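Local coordinates for protein flavodoxin (Aquifex aeolicus, PDB 2ARK) that probably serves as a low-potential electron donor to a number of redox enzymes, using FMN as its redox cofactor, at residues N17-K20 / M21-V25; R38-H41 / V42-T46; M71-F74 / F75-L79; R180-P183 / A184-V187. All coordinates share one frame; numbering follows the deposited sequence.

Interaction 1 (N17-K20 / M21-V25); sequences NTKK and MAELV. With PO4 (phosphate ion), chain G.
The contact of Asn17 and Thr18 with Met21 and Ala22, continued by Lys19 with Glu23, is local helix geometry: it forms the first turns of helix 17-30, in the beta-alpha-beta unit that opens the flavodoxin-like fold. Met21 N binds Asn17 O at 3.0 Å, Ala22 N binds Thr18 O at 2.8 Å, and Glu23 N binds Lys19 O. The buried flank carries the selenomethionine Met21, whose chain runs onto Phe94, Pro145 and Cys154. On the outer flank Lys19 and Glu23 slant across each other, CE of Lys19 lying 3.7 Å from Glu23 OE2; the ammonium itself stays farther off, leaving at most a probable through-space attraction and no salt bridge. At the leading end Thr18 holds OG1 opposite its carbonyl carbon (chi1 -49°), facing a phosphate ion, probably from the crystallisation liquor. Thr18 N donates to phosphate O4 at 2.9 Å; the OG1 bond to the same oxygen is too short to be trusted in detail. Thr15 N also binds the ion. A phosphate at a helix start, held by backbone N-H groups, is consistent with the site where flavodoxins hold the FMN phosphate, and the helix dipole would be expected to favour its negative charge.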
loop_
_atom_site.group_PDB
_atom_site.type_symbol
_atom_site.label_atom_id
_atom_site.label_comp_id
_atom_site.label_asym_id
_atom_site.label_seq_id
_atom_site.Cartn_x
_atom_site.Cartn_y
_atom_site.Cartn_z
ATOM N N ASN A 17 -1.878 -23.499 -7.204
ATOM C CA ASN A 17 -1.113 -23.276 -5.987
ATOM C C ASN A 17 -1.970 -22.638 -4.935
ATOM O O ASN A 17 -1.995 -23.125 -3.799
ATOM C CB ASN A 17 0.121 -22.443 -6.270
ATOM C CG ASN A 17 1.119 -23.174 -7.145
ATOM O OD1 ASN A 17 1.232 -24.406 -7.100
ATOM N ND2 ASN A 17 1.845 -22.421 -7.960
ATOM N N THR A 18 -2.696 -21.572 -5.309
ATOM C CA THR A 18 -3.613 -20.902 -4.399
ATOM C C THR A 18 -4.777 -21.819 -3.959
ATOM O O THR A 18 -5.240 -21.682 -2.810
ATOM C CB THR A 18 -4.102 -19.521 -4.941
ATOM O OG1 THR A 18 -2.953 -18.781 -5.378
ATOM C CG2 THR A 18 -4.825 -18.683 -3.846
ATOM N N LYS A 19 -5.197 -22.768 -4.824
ATOM C CA LYS A 19 -6.163 -23.810 -4.440
ATOM C C LYS A 19 -5.596 -24.692 -3.326
ATOM O O LYS A 19 -6.281 -24.960 -2.356
ATOM C CB LYS A 19 -6.646 -24.680 -5.635
ATOM C CG LYS A 19 -7.996 -25.478 -5.340
ATOM C CD LYS A 19 -8.139 -26.814 -6.048
ATOM C CE LYS A 19 -9.528 -27.455 -5.863
ATOM N NZ LYS A 19 -10.016 -28.298 -7.088
ATOM N N LYS A 20 -4.356 -25.138 -3.451
ATOM C CA LYS A 20 -3.709 -25.904 -2.386
ATOM C C LYS A 20 -3.613 -25.092 -1.070
ATOM O O LYS A 20 -3.931 -25.616 0.002
ATOM C CB LYS A 20 -2.346 -26.446 -2.844
ATOM C CG LYS A 20 -2.442 -27.762 -3.659
ATOM C CD LYS A 20 -3.047 -27.532 -5.067
ATOM C CE LYS A 20 -3.996 -28.682 -5.603
ATOM N NZ LYS A 20 -4.873 -28.229 -6.777
HETATM N N MSE A 21 -3.236 -23.809 -1.153
HETATM C CA MSE A 21 -3.324 -22.917 0.016
HETATM C C MSE A 21 -4.722 -22.846 0.595
HETATM O O MSE A 21 -4.877 -22.889 1.793
HETATM C CB MSE A 21 -2.897 -21.496 -0.314
HETATM C CG MSE A 21 -1.495 -21.362 -0.833
HETATM SE SE MSE A 21 -1.031 -19.486 -1.121
HETATM C CE MSE A 21 -0.611 -18.955 0.782
ATOM N N ALA A 22 -5.732 -22.739 -0.256
ATOM C CA ALA A 22 -7.132 -22.532 0.172
ATOM C C ALA A 22 -7.655 -23.721 0.947
ATOM O O ALA A 22 -8.435 -23.573 1.897
ATOM C CB ALA A 22 -7.993 -22.289 -1.027
ATOM N N GLU A 23 -7.195 -24.909 0.537
ATOM C CA GLU A 23 -7.630 -26.150 1.154
ATOM C C GLU A 23 -7.052 -26.240 2.560
ATOM O O GLU A 23 -7.718 -26.730 3.476
ATOM C CB GLU A 23 -7.197 -27.345 0.316
ATOM C CG GLU A 23 -8.027 -27.585 -0.911
ATOM C CD GLU A 23 -7.368 -28.564 -1.883
ATOM O OE1 GLU A 23 -6.167 -28.873 -1.730
ATOM O OE2 GLU A 23 -8.047 -29.038 -2.819
ATOM N N LEU A 24 -5.819 -25.759 2.717
ATOM C CA LEU A 24 -5.116 -25.745 3.993
ATOM C C LEU A 24 -5.663 -24.692 4.941
ATOM O O LEU A 24 -5.763 -24.943 6.147
ATOM C CB LEU A 24 -3.623 -25.539 3.779
ATOM C CG LEU A 24 -2.905 -26.785 3.228
ATOM C CD1 LEU A 24 -1.576 -26.413 2.555
ATOM C CD2 LEU A 24 -2.734 -27.878 4.290
ATOM N N VAL A 25 -6.035 -23.532 4.394
ATOM C CA VAL A 25 -6.739 -22.501 5.173
ATOM C C VAL A 25 -8.058 -23.074 5.745
ATOM O O VAL A 25 -8.369 -22.908 6.933
ATOM C CB VAL A 25 -7.002 -21.198 4.334
ATOM C CG1 VAL A 25 -7.851 -20.193 5.123
ATOM C CG2 VAL A 25 -5.707 -20.565 3.910
HETATM P P PO4 G . -2.107 -20.151 -8.459
HETATM O O1 PO4 G . -0.850 -19.397 -8.093
HETATM O O2 PO4 G . -2.492 -19.804 -9.840
HETATM O O3 PO4 G . -1.876 -21.617 -8.493
HETATM O O4 PO4 G . -3.237 -19.799 -7.579
#

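Interaction 2 (R38-H41 / V42-T46); sequences RLKH and VDEAT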
loop_
_atom_site.group_PDB
_atom_site.type_symbol
_atom_site.label_atom_id
_atom_site.label_comp_id
_atom_site.label_asym_id
_atom_site.label_seq_id
_atom_site.Cartn_x
_atom_site.Cartn_y
_atom_site.Cartn_z
ATOM N N ARG A 38 -17.140 -23.135 4.273
ATOM C CA ARG A 38 -17.497 -23.322 2.870
ATOM C C ARG A 38 -16.218 -23.015 2.110
ATOM O O ARG A 38 -15.592 -21.996 2.388
ATOM C CB ARG A 38 -18.643 -22.383 2.453
ATOM C CG ARG A 38 -19.926 -23.079 2.252
ATOM C CD ARG A 38 -21.123 -22.526 3.034
ATOM N NE ARG A 38 -22.006 -21.708 2.212
ATOM C CZ ARG A 38 -23.320 -21.583 2.376
ATOM N NH1 ARG A 38 -23.969 -22.232 3.326
ATOM N NH2 ARG A 38 -23.999 -20.806 1.549
ATOM N N LEU A 39 -15.809 -23.909 1.201
ATOM C CA LEU A 39 -14.649 -23.677 0.298
ATOM C C LEU A 39 -15.123 -23.528 -1.154
ATOM O O LEU A 39 -15.714 -24.463 -1.729
ATOM C CB LEU A 39 -13.652 -24.823 0.436
ATOM C CG LEU A 39 -12.404 -24.922 -0.443
ATOM C CD1 LEU A 39 -11.460 -23.680 -0.318
ATOM C CD2 LEU A 39 -11.656 -26.227 -0.143
ATOM N N LYS A 40 -14.915 -22.353 -1.750
ATOM C CA LYS A 40 -15.357 -22.137 -3.156
ATOM C C LYS A 40 -14.294 -21.507 -4.042
ATOM O O LYS A 40 -13.589 -20.636 -3.606
ATOM C CB LYS A 40 -16.613 -21.258 -3.225
ATOM C CG LYS A 40 -17.729 -21.609 -2.237
ATOM C CD LYS A 40 -18.843 -22.437 -2.826
ATOM C CE LYS A 40 -19.854 -22.816 -1.699
ATOM N NZ LYS A 40 -21.275 -23.255 -2.115
ATOM N N HIS A 41 -14.182 -21.959 -5.284
ATOM C CA HIS A 41 -13.499 -21.192 -6.324
ATOM C C HIS A 41 -14.389 -19.946 -6.652
ATOM O O HIS A 41 -15.624 -20.008 -6.548
ATOM C CB HIS A 41 -13.238 -22.088 -7.554
ATOM C CG HIS A 41 -12.578 -21.384 -8.699
ATOM N ND1 HIS A 41 -11.225 -21.125 -8.739
ATOM C CD2 HIS A 41 -13.084 -20.886 -9.852
ATOM C CE1 HIS A 41 -10.929 -20.479 -9.856
ATOM N NE2 HIS A 41 -12.041 -20.316 -10.547
ATOM N N VAL A 42 -13.765 -18.827 -7.018
ATOM C CA VAL A 42 -14.502 -17.619 -7.398
ATOM C C VAL A 42 -15.655 -17.825 -8.429
ATOM O O VAL A 42 -16.712 -17.198 -8.286
ATOM C CB VAL A 42 -13.554 -16.461 -7.834
ATOM C CG1 VAL A 42 -12.810 -16.791 -9.092
ATOM C CG2 VAL A 42 -14.325 -15.199 -8.038
ATOM N N ASP A 43 -15.456 -18.689 -9.440
ATOM C CA ASP A 43 -16.481 -18.969 -10.462
ATOM C C ASP A 43 -17.665 -19.743 -9.879
ATOM O O ASP A 43 -18.744 -19.753 -10.466
ATOM C CB ASP A 43 -15.951 -19.868 -11.582
ATOM C CG ASP A 43 -14.825 -19.255 -12.395
ATOM O OD1 ASP A 43 -14.750 -18.009 -12.566
ATOM O OD2 ASP A 43 -14.016 -20.080 -12.884
ATOM N N GLU A 44 -17.436 -20.418 -8.757
ATOM C CA GLU A 44 -18.434 -21.199 -8.039
ATOM C C GLU A 44 -19.240 -20.324 -7.076
ATOM O O GLU A 44 -20.398 -20.593 -6.827
ATOM C CB GLU A 44 -17.666 -22.218 -7.194
ATOM C CG GLU A 44 -18.101 -23.654 -7.207
ATOM C CD GLU A 44 -17.350 -24.503 -6.122
ATOM O OE1 GLU A 44 -16.126 -24.252 -5.839
ATOM O OE2 GLU A 44 -18.006 -25.441 -5.571
ATOM N N ALA A 45 -18.605 -19.294 -6.518
ATOM C CA ALA A 45 -19.118 -18.529 -5.371
ATOM C C ALA A 45 -20.301 -17.611 -5.663
ATOM O O ALA A 45 -20.473 -17.135 -6.789
ATOM C CB ALA A 45 -17.994 -17.728 -4.726
ATOM N N THR A 46 -21.112 -17.365 -4.637
ATOM C CA THR A 46 -22.294 -16.521 -4.791
ATOM C C THR A 46 -22.324 -15.416 -3.734
ATOM O O THR A 46 -21.683 -15.519 -2.692
ATOM C CB THR A 46 -23.604 -17.337 -4.672
ATOM O OG1 THR A 46 -23.625 -17.998 -3.402
ATOM C CG2 THR A 46 -23.714 -18.386 -5.765
HETATM O O HOH W 1 -21.612 -21.462 -3.941
#
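His41 and Glu44 grip each other twice where strand 35-41 ends. Glu44 N donates to His41 O at 2.9 Å, and this bond closes a type I beta turn through Val42 and Asp43. In return His41 N gives its hydrogen to Glu44 OE1 at 3.1 Å, fairly straight (156°) and on the anti side of the carboxylate. His41 O takes a second, weak bond from Ala45 N. The imidazole, its CG opposite the backbone N (chi1 178°), lies alongside Asp43 pointing the same way, and NE2 makes a weak, bent bond to OD2 of Asp43 at 3.1 Å. Val42 CG1 packs over one ring face, 4.2 Å from the centroid, while Tyr11 meets the ring from the neighbouring strand. Shortening His41 to an alanine would probably leave Asp43 OD2 without this weak donor and Val42 CG1 without its aromatic face. Lys40 NZ donates to a water at 2.6 Å, which passes a hydrogen on to Glu44 O. The turn leads from strand 35-41, paired with strand 5-11 at one side of the parallel sheet, into helix 47-52, N-capped by Thr46, a strand-to-helix link of the flavodoxin-like fold.

Interaction 3 (M71-F74 / F75-L79); sequences MKRF and FDDVL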
loop_
_atom_site.group_PDB
_atom_site.type_symbol
_atom_site.label_atom_id
_atom_site.label_comp_id
_atom_site.label_asym_id
_atom_site.label_seq_id
_atom_site.Cartn_x
_atom_site.Cartn_y
_atom_site.Cartn_z
HETATM N N MSE A 71 -11.094 -12.253 -9.220
HETATM C CA MSE A 71 -11.476 -11.948 -7.857
HETATM C C MSE A 71 -11.978 -10.512 -7.708
HETATM O O MSE A 71 -12.969 -10.264 -7.043
HETATM C CB MSE A 71 -10.364 -12.257 -6.872
HETATM C CG MSE A 71 -10.795 -12.083 -5.436
HETATM SE SE MSE A 71 -12.173 -13.442 -4.862
HETATM C CE MSE A 71 -11.063 -15.067 -4.820
ATOM N N LYS A 72 -11.293 -9.578 -8.354
ATOM C CA LYS A 72 -11.713 -8.193 -8.413
ATOM C C LYS A 72 -13.117 -8.069 -9.018
ATOM O O LYS A 72 -13.956 -7.311 -8.501
ATOM C CB LYS A 72 -10.671 -7.371 -9.213
ATOM C CG LYS A 72 -10.885 -5.879 -9.179
ATOM C CD LYS A 72 -10.510 -5.238 -7.814
ATOM C CE LYS A 72 -11.374 -4.006 -7.491
ATOM N NZ LYS A 72 -11.333 -3.049 -8.631
ATOM N N ARG A 73 -13.403 -8.826 -10.079
ATOM C CA ARG A 73 -14.718 -8.727 -10.740
ATOM C C ARG A 73 -15.844 -9.254 -9.845
ATOM O O ARG A 73 -16.949 -8.710 -9.824
ATOM C CB ARG A 73 -14.696 -9.462 -12.072
ATOM C CG ARG A 73 -16.017 -9.480 -12.865
ATOM C CD ARG A 73 -16.163 -10.876 -13.363
ATOM N NE ARG A 73 -16.099 -10.935 -14.782
ATOM C CZ ARG A 73 -15.844 -12.013 -15.521
ATOM N NH1 ARG A 73 -15.866 -11.843 -16.828
ATOM N NH2 ARG A 73 -15.543 -13.218 -15.001
ATOM N N PHE A 74 -15.551 -10.302 -9.089
ATOM C CA PHE A 74 -16.492 -10.841 -8.157
ATOM C C PHE A 74 -16.900 -9.806 -7.091
ATOM O O PHE A 74 -18.100 -9.641 -6.766
ATOM C CB PHE A 74 -15.907 -12.100 -7.497
ATOM C CG PHE A 74 -16.829 -12.728 -6.502
ATOM C CD1 PHE A 74 -17.803 -13.645 -6.922
ATOM C CD2 PHE A 74 -16.748 -12.388 -5.156
ATOM C CE1 PHE A 74 -18.690 -14.223 -6.002
ATOM C CE2 PHE A 74 -17.624 -12.957 -4.237
ATOM C CZ PHE A 74 -18.600 -13.876 -4.661
ATOM N N PHE A 75 -15.903 -9.126 -6.539
ATOM C CA PHE A 75 -16.160 -8.076 -5.588
ATOM C C PHE A 75 -16.850 -6.877 -6.198
ATOM O O PHE A 75 -17.781 -6.362 -5.617
ATOM C CB PHE A 75 -14.879 -7.705 -4.819
ATOM C CG PHE A 75 -14.595 -8.646 -3.694
ATOM C CD1 PHE A 75 -14.076 -9.905 -3.947
ATOM C CD2 PHE A 75 -14.913 -8.305 -2.394
ATOM C CE1 PHE A 75 -13.860 -10.813 -2.912
ATOM C CE2 PHE A 75 -14.705 -9.199 -1.346
ATOM C CZ PHE A 75 -14.178 -10.454 -1.599
ATOM N N ASP A 76 -16.414 -6.449 -7.377
ATOM C CA ASP A 76 -16.950 -5.242 -7.985
ATOM C C ASP A 76 -18.360 -5.492 -8.409
ATOM O O ASP A 76 -19.206 -4.648 -8.177
ATOM C CB ASP A 76 -16.151 -4.776 -9.225
ATOM C CG ASP A 76 -14.798 -4.163 -8.876
ATOM O OD1 ASP A 76 -14.670 -3.615 -7.755
ATOM O OD2 ASP A 76 -13.872 -4.220 -9.741
ATOM N N ASP A 77 -18.604 -6.644 -9.037
ATOM C CA ASP A 77 -19.834 -6.846 -9.794
ATOM C C ASP A 77 -20.856 -7.753 -9.142
ATOM O O ASP A 77 -22.057 -7.507 -9.263
ATOM C CB ASP A 77 -19.538 -7.335 -11.221
ATOM C CG ASP A 77 -18.901 -6.250 -12.113
ATOM O OD1 ASP A 77 -18.720 -5.071 -11.682
ATOM O OD2 ASP A 77 -18.585 -6.588 -13.279
ATOM N N VAL A 78 -20.398 -8.812 -8.482
ATOM C CA VAL A 78 -21.310 -9.721 -7.769
ATOM C C VAL A 78 -21.673 -9.147 -6.393
ATOM O O VAL A 78 -22.847 -9.027 -6.081
ATOM C CB VAL A 78 -20.759 -11.193 -7.685
ATOM C CG1 VAL A 78 -21.649 -12.075 -6.822
ATOM C CG2 VAL A 78 -20.641 -11.793 -9.096
ATOM N N LEU A 79 -20.674 -8.758 -5.599
ATOM C CA LEU A 79 -20.931 -8.183 -4.279
ATOM C C LEU A 79 -21.320 -6.709 -4.292
ATOM O O LEU A 79 -21.724 -6.165 -3.272
ATOM C CB LEU A 79 -19.746 -8.389 -3.354
ATOM C CG LEU A 79 -19.286 -9.811 -3.073
ATOM C CD1 LEU A 79 -18.360 -9.712 -1.918
ATOM C CD2 LEU A 79 -20.474 -10.769 -2.742
#
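Phe74 meets Phe75 and Leu79 on the close-packed, buried flank of helix 69-78. With CG anti to its backbone N (chi1 180°), Phe74 carries its ring against both and against Val78. That ring turns an edge toward the face of Phe75 in an offset edge-to-face pair, the centroids 5.8 Å apart and the planes at 70°. Leu79 sets CG 3.7 Å from Phe74 CE2 and sends CD1 over a face of Phe75. The selenium of the selenomethionine Met71 approaches that second ring at its edge, SE 3.7 Å from Phe75 CE1, a Met-aromatic contact. Phe74 also reaches Ile10, Val42 and Ala45. The helix is the connection of the beta-alpha-beta crossover from strand 55-61 to strand 90-97, and near its end it widens into a pi-type turn: Phe74 O accepts Leu79 N at 3.0 Å and Val78 N weakly. Exposed Val78, on the solvent side, covers a face of Phe74, its CG1 3.7 Å from Phe74 CE1. The other flank is polar and faces the second subunit. Lys72 NZ is held chiefly by Val67 O, and by Asn63 O, of that subunit, and also makes a salt bridge to Asp76 OD2 at 3.0 Å, on the syn lone pair. Looser are Arg73 and exposed Asp77, whose side chains come no nearer than CG to OD2, 3.9 Å; both turn to Trp69 of the second subunit, Arg73 by a cation-pi contact and Asp77 OD2 by a hydrogen bond.

Interaction 4 (R180-P183 / A184-V187); sequences RKDP and ARFV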
loop_
_atom_site.group_PDB
_atom_site.type_symbol
_atom_site.label_atom_id
_atom_site.label_comp_id
_atom_site.label_asym_id
_atom_site.label_seq_id
_atom_site.Cartn_x
_atom_site.Cartn_y
_atom_site.Cartn_z
ATOM N N ARG A 180 -3.479 -15.151 23.428
ATOM C CA ARG A 180 -2.455 -14.147 23.636
ATOM C C ARG A 180 -1.244 -14.699 24.351
ATOM O O ARG A 180 -0.109 -14.261 24.091
ATOM C CB ARG A 180 -3.017 -12.937 24.382
ATOM C CG ARG A 180 -3.856 -12.068 23.511
ATOM C CD ARG A 180 -4.515 -11.000 24.306
ATOM N NE ARG A 180 -5.162 -10.057 23.408
ATOM C CZ ARG A 180 -5.961 -9.066 23.787
ATOM N NH1 ARG A 180 -6.237 -8.879 25.060
ATOM N NH2 ARG A 180 -6.490 -8.269 22.878
ATOM N N LYS A 181 -1.501 -15.674 25.230
ATOM C CA LYS A 181 -0.504 -16.234 26.141
ATOM C C LYS A 181 0.026 -17.607 25.704
ATOM O O LYS A 181 0.912 -18.177 26.364
ATOM C CB LYS A 181 -1.072 -16.288 27.567
ATOM C CG LYS A 181 -1.613 -14.943 28.092
ATOM C CD LYS A 181 -0.503 -13.910 28.439
ATOM C CE LYS A 181 -1.045 -12.775 29.343
ATOM N NZ LYS A 181 -0.049 -12.206 30.312
ATOM N N ASP A 182 -0.502 -18.108 24.585
ATOM C CA ASP A 182 -0.084 -19.389 24.002
ATOM C C ASP A 182 1.345 -19.398 23.419
ATOM O O ASP A 182 1.598 -18.761 22.388
ATOM C CB ASP A 182 -1.082 -19.847 22.937
ATOM C CG ASP A 182 -0.771 -21.237 22.391
ATOM O OD1 ASP A 182 -1.427 -21.654 21.426
ATOM O OD2 ASP A 182 0.120 -21.930 22.912
ATOM N N PRO A 183 2.275 -20.137 24.070
ATOM C CA PRO A 183 3.673 -20.189 23.606
ATOM C C PRO A 183 3.906 -20.909 22.251
ATOM O O PRO A 183 4.891 -20.620 21.570
ATOM C CB PRO A 183 4.411 -20.886 24.759
ATOM C CG PRO A 183 3.366 -21.674 25.468
ATOM C CD PRO A 183 2.058 -20.952 25.283
ATOM N N ALA A 184 3.015 -21.820 21.867
ATOM C CA ALA A 184 3.105 -22.500 20.571
ATOM C C ALA A 184 3.002 -21.571 19.335
ATOM O O ALA A 184 3.391 -21.968 18.229
ATOM C CB ALA A 184 2.061 -23.608 20.478
ATOM N N ARG A 185 2.479 -20.357 19.510
ATOM C CA ARG A 185 2.312 -19.408 18.402
ATOM C C ARG A 185 3.649 -18.909 17.840
ATOM O O ARG A 185 3.706 -18.297 16.771
ATOM C CB ARG A 185 1.441 -18.226 18.835
ATOM C CG ARG A 185 -0.020 -18.557 19.036
ATOM C CD ARG A 185 -0.720 -17.422 19.726
ATOM N NE ARG A 185 -0.495 -16.171 18.993
ATOM C CZ ARG A 185 -0.352 -14.957 19.526
ATOM N NH1 ARG A 185 -0.141 -13.941 18.706
ATOM N NH2 ARG A 185 -0.397 -14.748 20.850
ATOM N N PHE A 186 4.727 -19.167 18.567
ATOM C CA PHE A 186 6.053 -18.672 18.186
ATOM C C PHE A 186 7.108 -19.761 18.259
ATOM O O PHE A 186 7.564 -20.140 19.339
ATOM C CB PHE A 186 6.412 -17.425 19.009
ATOM C CG PHE A 186 5.414 -16.330 18.833
ATOM C CD1 PHE A 186 4.380 -16.149 19.766
ATOM C CD2 PHE A 186 5.449 -15.532 17.688
ATOM C CE1 PHE A 186 3.414 -15.161 19.578
ATOM C CE2 PHE A 186 4.497 -14.556 17.493
ATOM C CZ PHE A 186 3.468 -14.367 18.438
ATOM N N VAL A 187 7.457 -20.262 17.075
ATOM C CA VAL A 187 8.441 -21.311 16.909
ATOM C C VAL A 187 9.865 -20.824 17.198
ATOM O O VAL A 187 10.599 -21.457 17.971
ATOM C CB VAL A 187 8.373 -21.885 15.497
ATOM C CG1 VAL A 187 9.695 -22.571 15.135
ATOM C CG2 VAL A 187 7.204 -22.862 15.387
#
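With its carboxylate swung opposite the backbone N (chi1 -174°), Asp182 brings OD2 beside Ala184 N, while Arg185 starts with CG beside its own backbone N (chi1 -71°) and folds at chi3 (54°) back toward the helix it follows. The first of these contacts is an Asx turn: the side-chain oxygen of Asp182 accepts the N-H two residues on, at 3.1 Å between OD2 and Ala184 N, with the donor coming from well above the carboxylate plane. It sits where helix 175-181 gives way to the C-terminal tail, whose last residues return to strand 121-128 of the flavodoxin-like sheet. Pro183, lacking an N-H, starts a short 3-10 segment, and two weak backbone bonds continue it, from Arg185 N to Asp182 O at 3.4 Å and from Phe186 N to Pro183 O at 3.3 Å. A leucine in place of Asp182 would offer no acceptor and would probably leave Ala184 N without its side-chain mate, the turn then resting on those weak bonds. The Arg185 guanidinium has Arg180 O near its edge, NH2 to O being 3.3 Å, but the angle is too poor for a bond; NH2 donates instead to Ile179 O. NE forms a salt bridge with Asp127, and NH1 another with Asp87 of the third subunit, so the folded chain links the tail, the sheet and a neighbouring copy. Phe186 reaches over the centre of one guanidinium face with its CE1, 3.7 Å above the plane.

Overall arrangement
Interactions 1, 2 and 3 form a connected row. Interactions 1 and 2, their centres 13 Å apart, touch where Leu39 CD1 rests 3.8 Å from Ala22 O, packing helix 17-30 against the strand that follows it. Interactions 2 and 3 are 12 Å apart between centres and pack more closely: Val42 CG2 lies 3.5 Å from Phe74 CB. Interactions 1 and 3 do not meet, their nearest atoms being about 7 Å apart. The bound phosphate belongs to interaction 1 and marks the probable cofactor end. Interaction 4 stands apart, about 24 Å from interaction 1 and 36 Å from interaction 3 between centres. Interactions 3 and 4 each face a different neighbouring subunit.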